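Toluene, o-xylene monooxygenase oxygenase subunit (PDB 2INC) forms one subunit of the oxygenase of a bacterial monooxygenase that probably hydroxylates toluene and o-xylene, within an assembly of six protein chains. Local coordinates at residues A163-T166 with R167-A170; L106-E109 with W110-L114; D154-R157 with W158-T162. All blocks are in the same frame, centred on the assembly; numbering follows the deposited sequence.

Contact 1: A163-T166 with R167-A170; sequences AYRT and RELA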
loop_
_atom_site.group_PDB
_atom_site.type_symbol
_atom_site.label_atom_id
_atom_site.label_comp_id
_atom_site.label_asym_id
_atom_site.label_seq_id
_atom_site.Cartn_x
_atom_site.Cartn_y
_atom_site.Cartn_z
ATOM N N ALA B 163 16.546 -27.276 -4.499
ATOM C CA ALA B 163 17.854 -26.640 -4.839
ATOM C C ALA B 163 18.555 -26.069 -3.577
ATOM O O ALA B 163 19.752 -26.287 -3.352
ATOM C CB ALA B 163 17.665 -25.554 -5.860
ATOM N N TYR B 164 17.802 -25.352 -2.742
ATOM C CA TYR B 164 18.352 -24.737 -1.540
ATOM C C TYR B 164 18.889 -25.784 -0.561
ATOM O O TYR B 164 20.069 -25.741 -0.102
ATOM C CB TYR B 164 17.201 -23.921 -0.851
ATOM C CG TYR B 164 17.719 -23.174 0.376
ATOM C CD1 TYR B 164 18.136 -21.870 0.258
ATOM C CD2 TYR B 164 17.766 -23.792 1.650
ATOM C CE1 TYR B 164 18.618 -21.151 1.334
ATOM C CE2 TYR B 164 18.261 -23.075 2.774
ATOM C CZ TYR B 164 18.683 -21.740 2.576
ATOM O OH TYR B 164 19.202 -20.963 3.615
ATOM N N ARG B 165 18.049 -26.751 -0.263
ATOM C CA ARG B 165 18.445 -27.818 0.655
ATOM C C ARG B 165 19.587 -28.651 0.136
ATOM O O ARG B 165 20.401 -29.099 0.922
ATOM C CB ARG B 165 17.307 -28.739 0.963
ATOM C CG ARG B 165 16.234 -28.004 1.783
ATOM C CD ARG B 165 16.762 -27.822 3.227
ATOM N NE ARG B 165 16.954 -29.147 3.851
ATOM C CZ ARG B 165 17.947 -29.455 4.701
ATOM N NH1 ARG B 165 18.011 -30.682 5.230
ATOM N NH2 ARG B 165 18.871 -28.529 5.028
ATOM N N THR B 166 19.641 -28.837 -1.182
ATOM C CA THR B 166 20.757 -29.575 -1.773
ATOM C C THR B 166 22.067 -28.881 -1.470
ATOM O O THR B 166 23.050 -29.542 -1.117
ATOM C CB THR B 166 20.549 -29.725 -3.294
ATOM O OG1 THR B 166 19.370 -30.505 -3.494
ATOM C CG2 THR B 166 21.765 -30.474 -3.951
ATOM N N ARG B 167 22.120 -27.566 -1.644
ATOM C CA ARG B 167 23.311 -26.792 -1.235
ATOM C C ARG B 167 23.630 -26.910 0.243
ATOM O O ARG B 167 24.783 -27.060 0.636
ATOM C CB ARG B 167 23.126 -25.314 -1.485
ATOM C CG ARG B 167 23.547 -24.845 -2.762
ATOM C CD ARG B 167 25.024 -24.307 -2.717
ATOM N NE ARG B 167 25.889 -25.427 -2.760
ATOM C CZ ARG B 167 26.273 -26.121 -3.829
ATOM N NH1 ARG B 167 27.012 -27.166 -3.573
ATOM N NH2 ARG B 167 25.985 -25.812 -5.093
ATOM N N GLU B 168 22.629 -26.793 1.085
ATOM C CA GLU B 168 22.850 -26.908 2.537
ATOM C C GLU B 168 23.384 -28.270 2.924
ATOM O O GLU B 168 24.324 -28.389 3.745
ATOM C CB GLU B 168 21.547 -26.656 3.299
ATOM C CG GLU B 168 21.137 -25.240 3.329
ATOM C CD GLU B 168 20.354 -24.948 4.586
ATOM O OE1 GLU B 168 20.772 -24.048 5.367
ATOM O OE2 GLU B 168 19.331 -25.649 4.824
ATOM N N LEU B 169 22.826 -29.309 2.306
ATOM C CA LEU B 169 23.382 -30.673 2.439
ATOM C C LEU B 169 24.811 -30.830 1.945
ATOM O O LEU B 169 25.642 -31.416 2.664
ATOM C CB LEU B 169 22.438 -31.714 1.814
ATOM C CG LEU B 169 21.103 -31.889 2.580
ATOM C CD1 LEU B 169 20.117 -32.620 1.671
ATOM C CD2 LEU B 169 21.296 -32.660 3.910
ATOM N N ALA B 170 25.131 -30.305 0.759
ATOM C CA ALA B 170 26.478 -30.341 0.242
ATOM C C ALA B 170 27.440 -29.610 1.166
ATOM O O ALA B 170 28.626 -29.969 1.227
ATOM C CB ALA B 170 26.531 -29.703 -1.087
HETATM O O HOH W 1 18.986 -22.160 6.067
#
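E168 lies between Y164, one turn back, and R165, three residues back. Its OE2 accepts from R165 NH2 at 2.9 Å, a salt bridge in which the carboxylate oxygen lies close to the guanidinium plane but is itself met from above the carboxylate plane. The two flat groups are nearly perpendicular, 82° apart. Against Y164 the carboxylate makes a close, tilted contact, E168 CD to Y164 CE2 at 3.3 Å. A water bridges the far ends, 2.7 Å from both Y164 OH and E168 OE1. With Y164 CG anti to the backbone N (chi1 -177°), the ring stands beside E168. L169 lies over the rim of one guanidinium face of R165, its CD2 4.1 Å from R165 NH1. Farther out, R165 NH2 also bridges to D103, Y164 OH bonds to the backbone of another protein chain, and the Y164 ring meets F94. With an alanine in place of E168, R165 would probably keep D103 but lose its carboxylate mate on the helix, and a gap would open beside the Y164 ring. Such i to i+3 and i to i+4 pairings are characteristic of one face of a regular alpha helix, here helix 142-172 where it meets a partner subunit.

Contact 2: L106-E109 with W110-L114; sequences LTRE and WVETL
T107 and V111 open the first turn of helix 108-117, T107 O accepting from V111 N at 3.0 Å. The side chain of T107 caps the same turn: OG1 takes the N-H of W110 at 3.1 Å, in a nearly straight bond (163°). The threonine achieves this because its OG1 sits between the backbone N and the carbonyl carbon (chi1 64°), which turns the oxygen back over the end of the helix and also brings it against CB of W110.

L106, just before the cap, folds its apolar chain onto the same turn from the buried side. Its CB meets V111 CG2 at 4.1 Å, CD2 approaches the indole of W110 at CD1, 4.0 Å away, and CD1 reaches forward to L114 CD1 at 4.1 Å, so one leucine touches three residues of the helix. The indole N-H of W110 bonds to D240, and the ring packs on L234 and A235 of helix 208-237.

The solvent side is polar. R108 NE points at E112 OE1 in a weak, 3.4 Å bond that forms a salt bridge; the oxygen lies in the guanidinium plane, although the two planar groups are 76° apart. R108 has a second charged partner in D175, through NH1. At the next residue, E109 O is gripped twice by T113, one turn further on, from N at 3.0 Å and from OG1 at 2.9 Å, the two donors arriving from opposite faces of the carbonyl plane. A threonine N-cap joined to a hydrophobic staple, L106 with V111 across the cap, is a classic N-terminal motif of alpha helices, and here it starts the short helix 108-117.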
loop_
_atom_site.group_PDB
_atom_site.type_symbol
_atom_site.label_atom_id
_atom_site.label_comp_id
_atom_site.label_asym_id
_atom_site.label_seq_id
_atom_site.Cartn_x
_atom_site.Cartn_y
_atom_site.Cartn_z
ATOM N N LEU B 106 21.713 -35.721 11.551
ATOM C CA LEU B 106 21.190 -36.847 10.746
ATOM C C LEU B 106 22.236 -37.955 10.687
ATOM O O LEU B 106 23.450 -37.662 10.706
ATOM C CB LEU B 106 20.911 -36.373 9.303
ATOM C CG LEU B 106 20.060 -35.111 9.072
ATOM C CD1 LEU B 106 20.122 -34.628 7.583
ATOM C CD2 LEU B 106 18.629 -35.382 9.545
ATOM N N THR B 107 21.798 -39.210 10.576
ATOM C CA THR B 107 22.774 -40.328 10.499
ATOM C C THR B 107 23.436 -40.443 9.121
ATOM O O THR B 107 22.901 -39.951 8.119
ATOM C CB THR B 107 22.134 -41.672 10.759
ATOM O OG1 THR B 107 21.165 -41.947 9.730
ATOM C CG2 THR B 107 21.444 -41.706 12.130
ATOM N N ARG B 108 24.573 -41.132 9.044
ATOM C CA ARG B 108 25.247 -41.278 7.748
ATOM C C ARG B 108 24.328 -42.002 6.755
ATOM O O ARG B 108 24.280 -41.649 5.552
ATOM C CB ARG B 108 26.557 -42.079 7.906
ATOM C CG ARG B 108 27.335 -42.239 6.587
ATOM C CD ARG B 108 27.601 -40.849 5.905
ATOM N NE ARG B 108 28.106 -40.955 4.530
ATOM C CZ ARG B 108 28.839 -40.031 3.910
ATOM N NH1 ARG B 108 29.186 -38.889 4.518
ATOM N NH2 ARG B 108 29.242 -40.255 2.662
ATOM N N GLU B 109 23.607 -43.015 7.257
ATOM C CA GLU B 109 22.734 -43.827 6.431
ATOM C C GLU B 109 21.575 -42.987 5.844
ATOM O O GLU B 109 21.220 -43.128 4.661
ATOM C CB GLU B 109 22.173 -44.996 7.236
ATOM C CG GLU B 109 23.248 -46.057 7.657
ATOM C CD GLU B 109 24.059 -45.723 8.978
ATOM O OE1 GLU B 109 24.927 -46.577 9.351
ATOM O OE2 GLU B 109 23.865 -44.647 9.623
ATOM N N TRP B 110 20.977 -42.138 6.671
ATOM C CA TRP B 110 19.924 -41.230 6.164
ATOM C C TRP B 110 20.495 -40.228 5.141
ATOM O O TRP B 110 19.925 -39.980 4.067
ATOM C CB TRP B 110 19.246 -40.474 7.312
ATOM C CG TRP B 110 18.191 -39.558 6.781
ATOM C CD1 TRP B 110 18.177 -38.202 6.790
ATOM C CD2 TRP B 110 16.983 -39.970 6.165
ATOM N NE1 TRP B 110 17.019 -37.728 6.186
ATOM C CE2 TRP B 110 16.268 -38.806 5.804
ATOM C CE3 TRP B 110 16.426 -41.219 5.881
ATOM C CZ2 TRP B 110 15.025 -38.867 5.154
ATOM C CZ3 TRP B 110 15.182 -41.270 5.231
ATOM C CH2 TRP B 110 14.509 -40.109 4.876
ATOM N N VAL B 111 21.637 -39.657 5.450
ATOM C CA VAL B 111 22.277 -38.770 4.500
ATOM C C VAL B 111 22.425 -39.446 3.120
ATOM O O VAL B 111 22.143 -38.855 2.070
ATOM C CB VAL B 111 23.615 -38.251 5.038
ATOM C CG1 VAL B 111 24.462 -37.589 3.929
ATOM C CG2 VAL B 111 23.375 -37.228 6.166
ATOM N N GLU B 112 22.857 -40.692 3.102
ATOM C CA GLU B 112 22.898 -41.415 1.833
ATOM C C GLU B 112 21.526 -41.640 1.197
ATOM O O GLU B 112 21.413 -41.607 -0.025
ATOM C CB GLU B 112 23.656 -42.728 2.016
ATOM C CG GLU B 112 25.158 -42.408 2.118
ATOM C CD GLU B 112 26.013 -43.619 2.454
ATOM O OE1 GLU B 112 27.253 -43.465 2.352
ATOM O OE2 GLU B 112 25.446 -44.704 2.799
ATOM N N THR B 113 20.494 -41.887 1.996
ATOM C CA THR B 113 19.137 -41.982 1.471
ATOM C C THR B 113 18.667 -40.653 0.832
ATOM O O THR B 113 18.026 -40.667 -0.201
ATOM C CB THR B 113 18.212 -42.317 2.605
ATOM O OG1 THR B 113 18.726 -43.507 3.184
ATOM C CG2 THR B 113 16.757 -42.525 2.174
ATOM N N LEU B 114 18.965 -39.532 1.474
ATOM C CA LEU B 114 18.731 -38.221 0.861
ATOM C C LEU B 114 19.400 -38.054 -0.506
ATOM O O LEU B 114 18.746 -37.608 -1.431
ATOM C CB LEU B 114 19.246 -37.115 1.779
ATOM C CG LEU B 114 18.483 -36.974 3.076
ATOM C CD1 LEU B 114 19.130 -35.809 3.830
ATOM C CD2 LEU B 114 16.999 -36.699 2.852
#

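Contact 3: D154-R157 with W158-T162; sequences DHLR and WLTHT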
loop_
_atom_site.group_PDB
_atom_site.type_symbol
_atom_site.label_atom_id
_atom_site.label_comp_id
_atom_site.label_asym_id
_atom_site.label_seq_id
_atom_site.Cartn_x
_atom_site.Cartn_y
_atom_site.Cartn_z
ATOM N N ASP B 154 3.931 -23.125 -8.302
ATOM C CA ASP B 154 4.176 -24.085 -7.196
ATOM C C ASP B 154 5.224 -25.126 -7.520
ATOM O O ASP B 154 6.024 -25.477 -6.651
ATOM C CB ASP B 154 2.895 -24.812 -6.819
ATOM C CG ASP B 154 1.841 -23.876 -6.251
ATOM O OD1 ASP B 154 0.645 -24.276 -6.273
ATOM O OD2 ASP B 154 2.165 -22.739 -5.791
ATOM N N HIS B 155 5.234 -25.679 -8.730
ATOM C CA HIS B 155 6.230 -26.703 -9.003
ATOM C C HIS B 155 7.603 -26.040 -9.016
ATOM O O HIS B 155 8.582 -26.658 -8.605
ATOM C CB HIS B 155 6.016 -27.359 -10.398
ATOM C CG HIS B 155 4.748 -28.195 -10.530
ATOM N ND1 HIS B 155 4.246 -29.016 -9.539
ATOM C CD2 HIS B 155 3.901 -28.327 -11.570
ATOM C CE1 HIS B 155 3.149 -29.613 -9.961
ATOM N NE2 HIS B 155 2.923 -29.222 -11.196
ATOM N N LEU B 156 7.671 -24.788 -9.449
ATOM C CA LEU B 156 8.967 -24.047 -9.383
ATOM C C LEU B 156 9.403 -23.814 -7.919
ATOM O O LEU B 156 10.579 -23.912 -7.561
ATOM C CB LEU B 156 8.833 -22.701 -10.093
ATOM C CG LEU B 156 10.061 -21.727 -10.022
ATOM C CD1 LEU B 156 11.353 -22.481 -10.387
ATOM C CD2 LEU B 156 9.924 -20.444 -10.849
ATOM N N ARG B 157 8.416 -23.561 -7.077
ATOM C CA ARG B 157 8.654 -23.399 -5.647
ATOM C C ARG B 157 9.258 -24.698 -5.105
ATOM O O ARG B 157 10.234 -24.656 -4.346
ATOM C CB ARG B 157 7.303 -23.152 -4.985
ATOM C CG ARG B 157 7.421 -22.876 -3.488
ATOM C CD ARG B 157 6.098 -23.017 -2.851
ATOM N NE ARG B 157 6.213 -22.756 -1.393
ATOM C CZ ARG B 157 5.448 -23.305 -0.441
ATOM N NH1 ARG B 157 5.680 -23.000 0.844
ATOM N NH2 ARG B 157 4.465 -24.144 -0.727
ATOM N N TRP B 158 8.722 -25.862 -5.501
ATOM C CA TRP B 158 9.261 -27.115 -4.944
ATOM C C TRP B 158 10.688 -27.354 -5.432
ATOM O O TRP B 158 11.594 -27.743 -4.658
ATOM C CB TRP B 158 8.399 -28.323 -5.319
ATOM C CG TRP B 158 7.015 -28.293 -4.961
ATOM C CD1 TRP B 158 6.374 -27.392 -4.153
ATOM C CD2 TRP B 158 6.030 -29.256 -5.354
ATOM N NE1 TRP B 158 5.031 -27.738 -4.042
ATOM C CE2 TRP B 158 4.802 -28.853 -4.802
ATOM C CE3 TRP B 158 6.050 -30.400 -6.198
ATOM C CZ2 TRP B 158 3.630 -29.561 -5.000
ATOM C CZ3 TRP B 158 4.866 -31.098 -6.408
ATOM C CH2 TRP B 158 3.665 -30.674 -5.805
ATOM N N LEU B 159 10.917 -27.134 -6.726
ATOM C CA LEU B 159 12.271 -27.199 -7.262
ATOM C C LEU B 159 13.200 -26.288 -6.446
ATOM O O LEU B 159 14.317 -26.696 -6.104
ATOM C CB LEU B 159 12.313 -26.806 -8.749
ATOM C CG LEU B 159 13.603 -26.350 -9.453
ATOM C CD1 LEU B 159 14.577 -27.500 -9.525
ATOM C CD2 LEU B 159 13.242 -25.908 -10.849
ATOM N N THR B 160 12.731 -25.078 -6.122
ATOM C CA THR B 160 13.587 -24.089 -5.464
ATOM C C THR B 160 13.960 -24.547 -4.031
ATOM O O THR B 160 15.138 -24.445 -3.624
ATOM C CB THR B 160 12.918 -22.712 -5.540
ATOM O OG1 THR B 160 12.720 -22.361 -6.934
ATOM C CG2 THR B 160 13.726 -21.641 -4.832
ATOM N N HIS B 161 12.995 -25.074 -3.284
ATOM C CA HIS B 161 13.268 -25.640 -1.947
ATOM C C HIS B 161 14.327 -26.718 -2.082
ATOM O O HIS B 161 15.263 -26.818 -1.265
ATOM C CB HIS B 161 12.052 -26.387 -1.343
ATOM C CG HIS B 161 10.828 -25.560 -1.080
ATOM N ND1 HIS B 161 10.867 -24.227 -0.704
ATOM C CD2 HIS B 161 9.517 -25.931 -1.026
ATOM C CE1 HIS B 161 9.633 -23.811 -0.447
ATOM N NE2 HIS B 161 8.800 -24.822 -0.638
ATOM N N THR B 162 14.151 -27.602 -3.063
ATOM C CA THR B 162 15.040 -28.741 -3.245
ATOM C C THR B 162 16.455 -28.245 -3.609
ATOM O O THR B 162 17.430 -28.712 -3.065
ATOM C CB THR B 162 14.518 -29.675 -4.405
ATOM O OG1 THR B 162 13.147 -29.983 -4.152
ATOM C CG2 THR B 162 15.298 -30.971 -4.401
#
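H155 turns the edge of its imidazole toward the face of the W158 indole, a T-shaped pair with ring centroids 5.2 Å apart and planes at 75°. The atom that leads is ND1, 3.8 Å from W158 CZ3; it is buried, has no hydrogen-bond partner in the model and faces the indole. Over the pyrrole end of the indole lies the carbonyl of D154, whose O is 3.2 Å from W158 CD1. W158 NE1 bonds to D253, which fixes the rotation of the ring.

R157 and H161 also pack closely. The R157 chain runs out extended, CG anti to the backbone N (chi1 -176°), and H161 NE2 sits over one face of its guanidinium, 3.4 Å from R157 NE. That approach is no hydrogen bond, since NE2 lies above the plane in which the N-H bonds of the guanidinium point; the two planar groups are 70° apart. The charge of R157 goes instead to E87 and D253. H161 rests its own ring face on R157 O.

These side chains point into the core of a helical bundle, helix 142-172 being wrapped by helices 76-99, 121-138, 208-237 and 241-268, as in the ferritin-like fold of this hydroxylase family. Within that core T162 N and OG1 both donate to W158 O.

Packing is looser on the flank that faces another protein chain, although it too is buried. There the side chains of L156 and L159 touch through their methyl ends, CD1 to CD2 at 3.9 Å. T160 adds two bonds here: its OG1 donates to L156 O at 2.7 Å from above the carbonyl plane, while T160 N reaches the same oxygen at 2.8 Å from the opposite face.

Contacts 1 and 3 share helix 142-172 and follow one another directly in sequence, their centres about 13 Å apart; contact 3 lies deeper, about 11 Å from the chain centre against about 22 Å for contact 1. Contact 2, at the start of helix 108-117, touches contact 1 where L169 CD2 packs on L114 CD1 at 3.8 Å, with centres about 14 Å apart. Contacts 2 and 3 do not touch, their nearest atoms being about 8 Å apart. Contacts 1 and 3 both face another protein chain, whereas contact 2 is clear of the other subunits. None of the three includes a metal or bound substrate.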